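Local coordinates for protein manganese lipoxygenase (Gaeumannomyces graminis, PDB 5FX8) that oxidises linoleic and alpha-linolenic acids with molecular oxygen to 11S- and 13R-hydroperoxides, using a catalytic manganese ion, at residues 479-489 and 600-608; 166-174 and 391-399. All blocks are in the same frame, centred on the assembly; numbering follows the deposited sequence.

In the fold
Starting from the N terminus, 166-174, the end of helix 161-166 and the loop after it, meets 391-399, at the start of helix 396-420, and so closes interaction 2 over more than two hundred residues that include helix 268-305. Further along, 479-489, at the end of helix 460-481, finds 600-608 near the C terminus and closes interaction 1. The two loops follow one another in series, neither nested nor crossing, yet their centres lie only about 12 Å apart. M600 packs on M166, S170 and P396, while V480 touches P173 and F397. Together the contacts join the end of a metal-ligand helix, the C-terminal chain and the start of helix 396-420.

Interaction 1 of 2, residues 479-489 and 600-608; sequences HVMNQGSPVKF and MPFVWTALN. With MN (manganese (II) ion), chain I.
At the junction of helix 460-481 with helix 485-490, which holds the manganese ligand N482 of this lipoxygenase fold, V480, S485 and F489 pack against 600-608, a chain extended through F602-W604 and then folded into a type I turn from T605 to N608. F489 makes the largest single contribution. W604 meets one F489 face in an edge-to-face contact, with W604 CD1 3.7 Å above the plane of the F489 ring, over its centre, and the two planes at 54°; K488 CB covers the opposite face. At the F489 rim, V603 O lies 3.5 Å from CE1, and T605 OG1 sits in the ring plane 3.7 Å from CZ. A flat aromatic suits this slot because apolar carbon can cover its faces while its edge hydrogens meet oxygen. F489 CG is anti to its carbonyl carbon (chi1 -42°), which sends the ring toward the passing backbone.

A606, whose methyl is small enough to let the chain come close to the helix end, places CB 3.5 Å from S485 OG and 3.8 Å from F489 CE2. S485 OG donates to H479 O over 2.7 Å, satisfying a carbonyl at the helix end. V480 spreads its branches, CG2 meeting L607 CG at 3.7 Å and CG1 reaching the edge of the W604 indole.

Between the helices, N482 to S485 forms a type II' turn, from whose start N482 OD1 binds manganese at 2.4 Å; a water, H290, H294, H478 and the C-terminal V618 complete the coordination. H479 NE2 is hydrogen-bonded to P613 O in the C-terminal chain, and K488 NZ forms a salt bridge with E148 OE2.

Around it, T605 and N608 lean on I586 of helix 566-587, W604 and L607 touch D400 of helix 396-420, and F602 lies on L163 of helix 161-166.

Interaction 2 of 2, residues 166-174 and 391-399; sequences MERLSSNPY and RLPHFPFYE
L169 and P173 each lay an aliphatic group over a phenylalanine face of 391-399. L169 CD2 stands 3.8 Å from the F395 centroid, almost on the ring normal, a CH-pi contact; Y398 CB lies against the opposite face, toward the rim. In the second pair, P173 CG comes within 3.5 Å of the F397 centroid, again nearly along the normal, and the rigid pyrrolidine crosses the ring at about a right angle. F397 reaches it because its CG lies anti to the backbone N (chi1 163°). Y174 OH lies 3.4 Å from F397 CZ, and the two rings meet obliquely, with planes at 69°. Farther along, the bent M166 chain brings CE beside H394 CB, and L169 CD2 also touches L392 CD1.

Between these side chains, F397 N donates to L169 O in the carbonyl plane, 3.1 Å long and 162° at the hydrogen. F395 is the N-cap residue of helix 396-420, and P396, with no N-H to offer, suits the first turn. L169 O serves as acceptor for F397 N, two residues after the N-cap, where an amide has no acceptor one turn earlier within the helix, so a largely apolar, buried interface is also pinned by one directional polar bond.

Interaction 1 of 2, residues 479-489 and 600-608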
# COMPACT_ATOMS: atom_id res chain seq x y z
N HIS A 479 6.28 -2.73 1.35
CA HIS A 479 5.12 -3.52 0.97
C HIS A 479 5.15 -4.91 1.58
O HIS A 479 4.21 -5.67 1.40
CB HIS A 479 5.04 -3.57 -0.55
CG HIS A 479 5.25 -2.24 -1.21
ND1 HIS A 479 4.73 -1.06 -0.73
CD2 HIS A 479 5.95 -1.91 -2.32
CE1 HIS A 479 5.07 -0.07 -1.53
NE2 HIS A 479 5.82 -0.55 -2.50
N VAL A 480 6.20 -5.26 2.29
CA VAL A 480 6.17 -6.48 3.06
C VAL A 480 5.50 -6.23 4.40
O VAL A 480 4.79 -7.10 4.92
CB VAL A 480 7.61 -7.01 3.21
CG1 VAL A 480 7.68 -8.21 4.12
CG2 VAL A 480 8.19 -7.36 1.87
N MET A 481 5.69 -5.05 4.97
CA MET A 481 5.14 -4.77 6.29
C MET A 481 3.74 -4.18 6.24
O MET A 481 2.91 -4.50 7.08
CB MET A 481 6.06 -3.81 7.05
CG MET A 481 7.44 -4.32 7.33
SD MET A 481 7.44 -5.61 8.56
CE MET A 481 8.33 -4.79 9.87
N ASN A 482 3.47 -3.34 5.26
CA ASN A 482 2.28 -2.52 5.16
C ASN A 482 1.70 -2.77 3.79
O ASN A 482 1.79 -3.89 3.30
CB ASN A 482 2.64 -1.05 5.35
CG ASN A 482 1.45 -0.19 5.62
OD1 ASN A 482 1.33 0.90 5.07
ND2 ASN A 482 0.54 -0.68 6.45
N GLN A 483 1.13 -1.75 3.16
CA GLN A 483 0.53 -1.85 1.83
C GLN A 483 -0.49 -2.99 1.85
O GLN A 483 -1.35 -3.00 2.73
CB GLN A 483 1.65 -1.95 0.79
CG GLN A 483 1.26 -1.56 -0.64
CD GLN A 483 0.83 -0.10 -0.85
OE1 GLN A 483 1.52 0.84 -0.46
NE2 GLN A 483 -0.28 0.08 -1.50
N GLY A 484 -0.45 -3.94 0.92
CA GLY A 484 -1.43 -5.00 0.89
C GLY A 484 -1.10 -6.19 1.74
O GLY A 484 -1.87 -7.15 1.81
N SER A 485 0.00 -6.14 2.44
CA SER A 485 0.42 -7.30 3.21
C SER A 485 -0.45 -7.59 4.43
O SER A 485 -0.75 -8.74 4.68
CB SER A 485 1.87 -7.14 3.63
OG SER A 485 2.65 -7.50 2.53
N PRO A 486 -0.84 -6.61 5.24
CA PRO A 486 -1.78 -6.94 6.32
C PRO A 486 -3.09 -7.58 5.84
O PRO A 486 -3.51 -8.59 6.41
CB PRO A 486 -2.00 -5.58 7.00
CG PRO A 486 -0.70 -4.85 6.72
CD PRO A 486 -0.30 -5.25 5.37
N VAL A 487 -3.72 -7.07 4.78
CA VAL A 487 -4.96 -7.69 4.33
C VAL A 487 -4.72 -9.07 3.72
O VAL A 487 -5.57 -9.95 3.86
CB VAL A 487 -5.73 -6.75 3.37
CG1 VAL A 487 -5.11 -6.73 2.01
CG2 VAL A 487 -7.19 -7.14 3.27
N LYS A 488 -3.59 -9.29 3.04
CA LYS A 488 -3.35 -10.59 2.40
C LYS A 488 -2.67 -11.63 3.29
O LYS A 488 -2.92 -12.82 3.13
CB LYS A 488 -2.51 -10.41 1.13
CG LYS A 488 -3.23 -9.68 0.04
CD LYS A 488 -2.39 -9.55 -1.20
CE LYS A 488 -1.27 -8.55 -1.01
NZ LYS A 488 -0.38 -8.23 -2.20
N PHE A 489 -1.83 -11.24 4.24
CA PHE A 489 -1.05 -12.17 5.04
C PHE A 489 -1.06 -11.87 6.54
O PHE A 489 -1.49 -12.71 7.32
CB PHE A 489 0.40 -12.21 4.53
CG PHE A 489 0.53 -12.20 3.02
CD1 PHE A 489 0.28 -13.34 2.27
CD2 PHE A 489 0.91 -11.04 2.34
CE1 PHE A 489 0.39 -13.33 0.89
CE2 PHE A 489 1.02 -11.02 0.98
CZ PHE A 489 0.76 -12.18 0.25
N MET A 600 6.35 -23.59 2.45
CA MET A 600 5.36 -23.00 3.32
C MET A 600 3.97 -23.46 2.93
O MET A 600 3.69 -23.65 1.75
CB MET A 600 5.35 -21.47 3.21
CG MET A 600 6.50 -20.76 3.76
SD MET A 600 6.25 -18.98 3.66
CE MET A 600 7.68 -18.57 4.56
N PRO A 601 3.07 -23.54 3.88
CA PRO A 601 1.70 -23.95 3.57
C PRO A 601 0.81 -22.84 3.05
O PRO A 601 -0.42 -22.98 3.07
CB PRO A 601 1.19 -24.48 4.91
CG PRO A 601 2.39 -24.72 5.71
CD PRO A 601 3.36 -23.69 5.31
N PHE A 602 1.40 -21.73 2.60
CA PHE A 602 0.65 -20.67 1.95
C PHE A 602 1.50 -20.04 0.86
O PHE A 602 2.73 -20.12 0.88
CB PHE A 602 0.15 -19.60 2.93
CG PHE A 602 1.23 -18.77 3.57
CD1 PHE A 602 1.95 -19.25 4.66
CD2 PHE A 602 1.50 -17.50 3.10
CE1 PHE A 602 2.93 -18.49 5.26
CE2 PHE A 602 2.46 -16.74 3.69
CZ PHE A 602 3.19 -17.24 4.79
N VAL A 603 0.82 -19.41 -0.09
CA VAL A 603 1.46 -18.73 -1.19
C VAL A 603 1.66 -17.27 -0.82
O VAL A 603 0.70 -16.57 -0.51
CB VAL A 603 0.63 -18.84 -2.47
CG1 VAL A 603 1.28 -18.06 -3.53
CG2 VAL A 603 0.50 -20.27 -2.87
N TRP A 604 2.90 -16.82 -0.86
CA TRP A 604 3.29 -15.49 -0.43
C TRP A 604 3.79 -14.72 -1.65
O TRP A 604 4.62 -15.24 -2.41
CB TRP A 604 4.35 -15.59 0.66
CG TRP A 604 4.82 -14.30 1.20
CD1 TRP A 604 4.15 -13.49 2.06
CD2 TRP A 604 6.06 -13.66 0.93
NE1 TRP A 604 4.89 -12.38 2.34
CE2 TRP A 604 6.07 -12.46 1.65
CE3 TRP A 604 7.17 -13.99 0.15
CZ2 TRP A 604 7.15 -11.58 1.61
CZ3 TRP A 604 8.24 -13.11 0.10
CH2 TRP A 604 8.23 -11.92 0.83
N THR A 605 3.26 -13.51 -1.86
CA THR A 605 3.51 -12.76 -3.08
C THR A 605 3.72 -11.28 -2.82
O THR A 605 3.46 -10.46 -3.69
CB THR A 605 2.35 -12.88 -4.05
OG1 THR A 605 1.17 -12.35 -3.44
CG2 THR A 605 2.10 -14.31 -4.45
N ALA A 606 4.17 -10.93 -1.62
CA ALA A 606 4.15 -9.55 -1.17
C ALA A 606 5.18 -8.70 -1.89
O ALA A 606 5.13 -7.47 -1.78
CB ALA A 606 4.44 -9.47 0.31
N LEU A 607 6.12 -9.33 -2.57
CA LEU A 607 7.18 -8.61 -3.22
C LEU A 607 7.04 -8.62 -4.72
O LEU A 607 7.99 -8.29 -5.42
CB LEU A 607 8.52 -9.20 -2.81
CG LEU A 607 9.07 -8.62 -1.53
CD1 LEU A 607 10.26 -9.42 -1.19
CD2 LEU A 607 9.42 -7.17 -1.78
N ASN A 608 5.87 -9.02 -5.22
CA ASN A 608 5.53 -8.99 -6.64
C ASN A 608 5.65 -7.57 -7.16
O ASN A 608 4.86 -6.71 -6.76
CB ASN A 608 4.12 -9.53 -6.87
CG ASN A 608 3.79 -9.73 -8.35
OD1 ASN A 608 4.39 -9.12 -9.23
ND2 ASN A 608 2.84 -10.60 -8.62
MN MN I . 3.03 2.62 5.17
O HOH W 1 1.46 3.50 6.80

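Interaction 2 of 2, residues 166-174 and 391-399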
# COMPACT_ATOMS: atom_id res chain seq x y z
N MET A 166 6.92 -20.26 9.64
CA MET A 166 7.44 -19.69 8.41
C MET A 166 7.02 -18.23 8.18
O MET A 166 7.71 -17.53 7.45
CB MET A 166 7.01 -20.54 7.22
CG MET A 166 7.78 -21.80 7.09
SD MET A 166 9.53 -21.50 7.26
CE MET A 166 9.92 -21.28 5.54
N GLU A 167 5.93 -17.76 8.78
CA GLU A 167 5.59 -16.35 8.67
C GLU A 167 6.72 -15.44 9.13
O GLU A 167 6.86 -14.33 8.61
CB GLU A 167 4.32 -16.06 9.48
CG GLU A 167 3.02 -16.32 8.75
CD GLU A 167 1.78 -16.29 9.65
OE1 GLU A 167 1.87 -15.86 10.81
OE2 GLU A 167 0.71 -16.74 9.21
N ARG A 168 7.53 -15.88 10.09
CA ARG A 168 8.65 -15.08 10.57
C ARG A 168 9.79 -15.00 9.56
O ARG A 168 10.75 -14.29 9.81
CB ARG A 168 9.22 -15.63 11.88
CG ARG A 168 8.21 -16.08 12.90
CD ARG A 168 7.13 -15.07 13.09
NE ARG A 168 5.81 -15.67 12.99
CZ ARG A 168 4.71 -14.99 12.78
NH1 ARG A 168 4.78 -13.69 12.65
NH2 ARG A 168 3.55 -15.60 12.70
N LEU A 169 9.72 -15.74 8.46
CA LEU A 169 10.69 -15.66 7.38
C LEU A 169 10.04 -15.15 6.09
O LEU A 169 10.64 -15.25 5.02
CB LEU A 169 11.38 -17.01 7.16
CG LEU A 169 12.20 -17.55 8.34
CD1 LEU A 169 12.53 -19.01 8.20
CD2 LEU A 169 13.50 -16.80 8.54
N SER A 170 8.84 -14.59 6.17
CA SER A 170 8.18 -14.12 4.97
C SER A 170 7.30 -12.90 5.24
O SER A 170 7.70 -11.78 4.95
CB SER A 170 7.36 -15.24 4.35
OG SER A 170 6.47 -15.78 5.28
N SER A 171 6.10 -13.11 5.80
CA SER A 171 5.17 -12.02 6.06
C SER A 171 5.79 -10.90 6.88
O SER A 171 5.58 -9.73 6.58
CB SER A 171 3.97 -12.55 6.80
OG SER A 171 3.45 -13.59 6.06
N ASN A 172 6.44 -11.23 7.99
CA ASN A 172 7.13 -10.25 8.82
C ASN A 172 8.49 -10.83 9.14
O ASN A 172 8.66 -11.52 10.15
CB ASN A 172 6.39 -9.93 10.12
CG ASN A 172 7.22 -9.03 11.04
OD1 ASN A 172 8.29 -8.53 10.64
ND2 ASN A 172 6.74 -8.80 12.26
N PRO A 173 9.48 -10.55 8.32
CA PRO A 173 10.81 -11.14 8.50
C PRO A 173 11.80 -10.26 9.25
O PRO A 173 12.99 -10.58 9.29
CB PRO A 173 11.26 -11.31 7.04
CG PRO A 173 10.67 -10.09 6.39
CD PRO A 173 9.32 -9.93 7.00
N TYR A 174 11.34 -9.16 9.80
CA TYR A 174 12.21 -8.16 10.34
C TYR A 174 12.40 -8.28 11.84
O TYR A 174 13.06 -7.42 12.42
CB TYR A 174 11.67 -6.80 9.98
CG TYR A 174 11.90 -6.46 8.55
CD1 TYR A 174 13.18 -6.26 8.07
CD2 TYR A 174 10.85 -6.35 7.67
CE1 TYR A 174 13.39 -5.95 6.82
CE2 TYR A 174 11.07 -6.03 6.39
CZ TYR A 174 12.35 -5.83 5.99
OH TYR A 174 12.61 -5.51 4.72
N ARG A 391 22.17 -23.70 8.30
CA ARG A 391 21.63 -22.78 7.31
C ARG A 391 20.13 -23.01 7.25
O ARG A 391 19.68 -24.15 7.23
CB ARG A 391 22.30 -23.04 5.96
CG ARG A 391 22.03 -22.05 4.84
CD ARG A 391 22.69 -22.47 3.50
NE ARG A 391 23.60 -21.43 3.04
CZ ARG A 391 24.91 -21.56 3.06
NH1 ARG A 391 25.41 -22.71 3.48
NH2 ARG A 391 25.71 -20.58 2.68
N LEU A 392 19.37 -21.94 7.26
CA LEU A 392 17.94 -22.05 7.07
C LEU A 392 17.64 -22.61 5.69
O LEU A 392 18.04 -22.01 4.69
CB LEU A 392 17.28 -20.69 7.21
CG LEU A 392 17.36 -20.04 8.58
CD1 LEU A 392 16.87 -18.62 8.52
CD2 LEU A 392 16.52 -20.86 9.49
N PRO A 393 16.94 -23.73 5.58
CA PRO A 393 16.65 -24.26 4.24
C PRO A 393 15.73 -23.38 3.40
O PRO A 393 15.78 -23.48 2.17
CB PRO A 393 16.03 -25.64 4.54
CG PRO A 393 15.72 -25.65 5.97
CD PRO A 393 16.65 -24.71 6.64
N HIS A 394 14.91 -22.52 3.99
CA HIS A 394 13.94 -21.75 3.23
C HIS A 394 13.75 -20.40 3.90
O HIS A 394 13.36 -20.34 5.07
CB HIS A 394 12.60 -22.47 3.15
CG HIS A 394 12.66 -23.75 2.40
ND1 HIS A 394 12.77 -23.80 1.02
CD2 HIS A 394 12.62 -25.03 2.82
CE1 HIS A 394 12.80 -25.06 0.64
NE2 HIS A 394 12.72 -25.83 1.71
N PHE A 395 14.01 -19.34 3.15
CA PHE A 395 13.86 -17.96 3.63
C PHE A 395 13.22 -17.20 2.48
O PHE A 395 13.90 -16.50 1.72
CB PHE A 395 15.21 -17.39 4.05
CG PHE A 395 15.13 -16.13 4.87
CD1 PHE A 395 13.95 -15.43 5.00
CD2 PHE A 395 16.26 -15.65 5.50
CE1 PHE A 395 13.90 -14.29 5.72
CE2 PHE A 395 16.21 -14.51 6.24
CZ PHE A 395 15.04 -13.83 6.35
N PRO A 396 11.91 -17.33 2.31
CA PRO A 396 11.27 -16.78 1.10
C PRO A 396 11.41 -15.28 0.97
O PRO A 396 11.60 -14.79 -0.14
CB PRO A 396 9.82 -17.22 1.26
CG PRO A 396 9.88 -18.39 2.06
CD PRO A 396 10.98 -18.19 3.05
N PHE A 397 11.36 -14.55 2.08
CA PHE A 397 11.60 -13.12 1.98
C PHE A 397 12.99 -12.83 1.44
O PHE A 397 13.15 -11.98 0.58
CB PHE A 397 11.40 -12.45 3.33
CG PHE A 397 12.00 -11.11 3.41
CD1 PHE A 397 11.32 -10.01 2.94
CD2 PHE A 397 13.23 -10.94 3.97
CE1 PHE A 397 11.87 -8.78 3.02
CE2 PHE A 397 13.78 -9.71 4.05
CZ PHE A 397 13.10 -8.63 3.58
N TYR A 398 14.00 -13.52 1.94
CA TYR A 398 15.36 -13.28 1.47
C TYR A 398 15.50 -13.62 -0.01
O TYR A 398 16.21 -12.93 -0.73
CB TYR A 398 16.32 -14.10 2.33
CG TYR A 398 17.76 -13.93 2.03
CD1 TYR A 398 18.26 -12.73 1.56
CD2 TYR A 398 18.65 -14.97 2.22
CE1 TYR A 398 19.56 -12.58 1.30
CE2 TYR A 398 19.95 -14.82 1.96
CZ TYR A 398 20.41 -13.63 1.50
OH TYR A 398 21.73 -13.47 1.22
N GLU A 399 14.83 -14.66 -0.48
CA GLU A 399 15.03 -15.05 -1.87
C GLU A 399 14.33 -14.09 -2.82
O GLU A 399 14.93 -13.60 -3.79
CB GLU A 399 14.54 -16.49 -2.07
CG GLU A 399 15.30 -17.54 -1.25
CD GLU A 399 14.42 -18.70 -0.72
OE1 GLU A 399 13.29 -18.92 -1.20
OE2 GLU A 399 14.89 -19.41 0.20